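Long-range contact in phosphoserine aminotransferase SerC (Cytophaga hutchinsonii ATCC 33406, PDB 3FFR), which probably catalyses the pyridoxal-phosphate-dependent transamination that interconverts 3-phosphohydroxypyruvate and O-phosphoserine, a step of serine biosynthesis: residues 301-307 with 335-341. Residues are numbered along the deposited sequence; the frame is centred on the assembly and turned at random.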
loop_
_atom_site.group_PDB
_atom_site.type_symbol
_atom_site.label_atom_id
_atom_site.label_comp_id
_atom_site.label_asym_id
_atom_site.label_seq_id
_atom_site.Cartn_x
_atom_site.Cartn_y
_atom_site.Cartn_z
ATOM N N THR A 301 -11.794 -21.794 7.147
ATOM C CA THR A 301 -11.023 -20.645 7.671
ATOM C C THR A 301 -11.823 -19.483 8.229
ATOM O O THR A 301 -11.363 -18.739 9.111
ATOM C CB THR A 301 -10.010 -20.120 6.616
ATOM O OG1 THR A 301 -10.695 -19.781 5.394
ATOM C CG2 THR A 301 -8.956 -21.184 6.327
ATOM N N THR A 302 -13.025 -19.317 7.697
ATOM C CA THR A 302 -13.942 -18.295 8.200
ATOM C C THR A 302 -15.307 -18.964 8.363
ATOM O O THR A 302 -16.088 -19.067 7.415
ATOM C CB THR A 302 -14.035 -17.087 7.272
ATOM O OG1 THR A 302 -14.598 -17.484 6.022
ATOM C CG2 THR A 302 -12.641 -16.438 7.027
ATOM N N ILE A 303 -15.558 -19.421 9.589
ATOM C CA ILE A 303 -16.770 -20.205 9.912
ATOM C C ILE A 303 -17.928 -19.298 10.280
ATOM O O ILE A 303 -17.884 -18.561 11.260
ATOM C CB ILE A 303 -16.461 -21.239 11.029
ATOM C CG1 ILE A 303 -15.304 -22.156 10.577
ATOM C CG2 ILE A 303 -17.697 -22.060 11.423
ATOM C CD1 ILE A 303 -14.735 -23.091 11.680
ATOM N N VAL A 304 -18.978 -19.381 9.474
ATOM C CA VAL A 304 -20.159 -18.555 9.644
ATOM C C VAL A 304 -21.322 -19.351 10.229
ATOM O O VAL A 304 -21.707 -20.434 9.745
ATOM C CB VAL A 304 -20.523 -17.879 8.312
ATOM C CG1 VAL A 304 -21.788 -16.976 8.473
ATOM C CG2 VAL A 304 -19.291 -17.056 7.831
ATOM N N ALA A 305 -21.805 -18.826 11.356
ATOM C CA ALA A 305 -22.899 -19.454 12.060
ATOM C C ALA A 305 -24.064 -18.500 12.209
ATOM O O ALA A 305 -23.891 -17.327 12.562
ATOM C CB ALA A 305 -22.422 -19.907 13.469
ATOM N N ASN A 306 -25.254 -19.034 11.963
ATOM C CA ASN A 306 -26.477 -18.305 12.277
ATOM C C ASN A 306 -26.560 -18.318 13.800
ATOM O O ASN A 306 -26.177 -19.299 14.453
ATOM C CB ASN A 306 -27.698 -18.959 11.651
ATOM C CG ASN A 306 -27.685 -18.891 10.169
ATOM O OD1 ASN A 306 -27.004 -18.049 9.621
ATOM N ND2 ASN A 306 -28.446 -19.772 9.496
ATOM N N THR A 307 -27.084 -17.244 14.366
ATOM C CA THR A 307 -27.190 -17.109 15.838
ATOM C C THR A 307 -28.527 -16.530 16.291
ATOM O O THR A 307 -29.021 -15.577 15.706
ATOM C CB THR A 307 -26.066 -16.189 16.426
ATOM O OG1 THR A 307 -26.293 -15.963 17.827
ATOM C CG2 THR A 307 -25.998 -14.786 15.737
ATOM N N THR A 335 -27.576 -11.304 12.838
ATOM C CA THR A 335 -28.087 -12.671 12.747
ATOM C C THR A 335 -27.080 -13.784 12.504
ATOM O O THR A 335 -27.457 -14.967 12.445
ATOM C CB THR A 335 -29.143 -12.743 11.672
ATOM O OG1 THR A 335 -28.573 -12.305 10.435
ATOM C CG2 THR A 335 -30.336 -11.822 12.066
ATOM N N GLN A 336 -25.821 -13.399 12.323
ATOM C CA GLN A 336 -24.751 -14.378 12.172
ATOM C C GLN A 336 -23.514 -13.926 12.906
ATOM O O GLN A 336 -23.353 -12.756 13.181
ATOM C CB GLN A 336 -24.357 -14.581 10.686
ATOM C CG GLN A 336 -25.444 -15.033 9.743
ATOM C CD GLN A 336 -24.922 -15.331 8.338
ATOM O OE1 GLN A 336 -24.221 -14.511 7.727
ATOM N NE2 GLN A 336 -25.274 -16.510 7.818
ATOM N N ILE A 337 -22.666 -14.885 13.254
ATOM C CA ILE A 337 -21.300 -14.576 13.694
ATOM C C ILE A 337 -20.336 -15.213 12.686
ATOM O O ILE A 337 -20.694 -16.111 11.915
ATOM C CB ILE A 337 -20.954 -15.003 15.135
ATOM C CG1 ILE A 337 -21.045 -16.532 15.313
ATOM C CG2 ILE A 337 -21.803 -14.184 16.180
ATOM C CD1 ILE A 337 -20.458 -17.038 16.614
ATOM N N ARG A 338 -19.114 -14.709 12.687
ATOM C CA ARG A 338 -18.061 -15.202 11.805
ATOM C C ARG A 338 -16.830 -15.421 12.674
ATOM O O ARG A 338 -16.305 -14.478 13.292
ATOM C CB ARG A 338 -17.789 -14.191 10.698
ATOM C CG ARG A 338 -19.033 -13.783 9.895
ATOM C CD ARG A 338 -18.621 -13.021 8.640
ATOM N NE ARG A 338 -18.164 -11.662 8.957
ATOM C CZ ARG A 338 -17.434 -10.917 8.160
ATOM N NH1 ARG A 338 -16.968 -11.404 7.013
ATOM N NH2 ARG A 338 -17.077 -9.709 8.547
ATOM N N ILE A 339 -16.428 -16.681 12.762
ATOM C CA ILE A 339 -15.283 -17.096 13.569
ATOM C C ILE A 339 -14.091 -17.402 12.671
ATOM O O ILE A 339 -14.096 -18.367 11.925
ATOM C CB ILE A 339 -15.611 -18.336 14.433
ATOM C CG1 ILE A 339 -16.789 -18.086 15.367
ATOM C CG2 ILE A 339 -14.380 -18.748 15.246
ATOM C CD1 ILE A 339 -17.335 -19.353 16.081
ATOM N N ALA A 340 -13.086 -16.536 12.740
ATOM C CA ALA A 340 -11.847 -16.739 12.006
ATOM C C ALA A 340 -11.097 -17.904 12.652
ATOM O O ALA A 340 -11.013 -18.023 13.885
ATOM C CB ALA A 340 -10.981 -15.474 11.995
ATOM N N ASN A 341 -10.596 -18.775 11.788
ATOM C CA ASN A 341 -9.768 -19.925 12.168
ATOM C C ASN A 341 -8.539 -19.890 11.287
ATOM O O ASN A 341 -8.462 -20.555 10.264
ATOM C CB ASN A 341 -10.534 -21.245 11.984
ATOM C CG ASN A 341 -9.638 -22.494 12.113
ATOM O OD1 ASN A 341 -8.622 -22.501 12.854
ATOM N ND2 ASN A 341 -10.014 -23.554 11.413
#
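Ile-303 and Ile-339 form one of two hydrogen-bonded pairs in an antiparallel strand pairing, 302-307 against 336-340, inside the five-stranded mixed sheet, where strand 288-290 lies beside 302-307 and strand 323-327 beside 336-340. The pair is closed by Ile-303 N to Ile-339 O (3.0 Å) and a nearly straight return bond from Ile-339 N to Ile-303 O (2.8 Å, 176° at the hydrogen). Beyond the intervening Val-304/Arg-338 pair, Ala-305 and Ile-337 repeat the pattern; Thr-307 N to Thr-335 O and Asn-341 N to Thr-301 O continue the ladder at its ends. On the face of Val-304, the side chains of Asn-306 and Gln-336 run alongside each other, their amide planes turned by 28°; Gln-336 NE2 donates to Asn-306 OD1 (2.9 Å), almost in line with that C=O. A chi1 of -180° splits the Val-304 methyls between two neighbours: CG1 packs against Gln-336 CD (3.5 Å), CG2 touches Arg-338 CG (3.9 Å). Arg-338 NH1 hydrogen-bonds to Thr-141 O and NE to Ala-327 O, its side chain about 6 Å from a bound serine. On the other face, Ile-303 and Ile-339 meet Ile-278 of helix 264-284. Such a helix-backed sheet is characteristic of the small C-terminal domain of fold-type I, class-V aminotransferases.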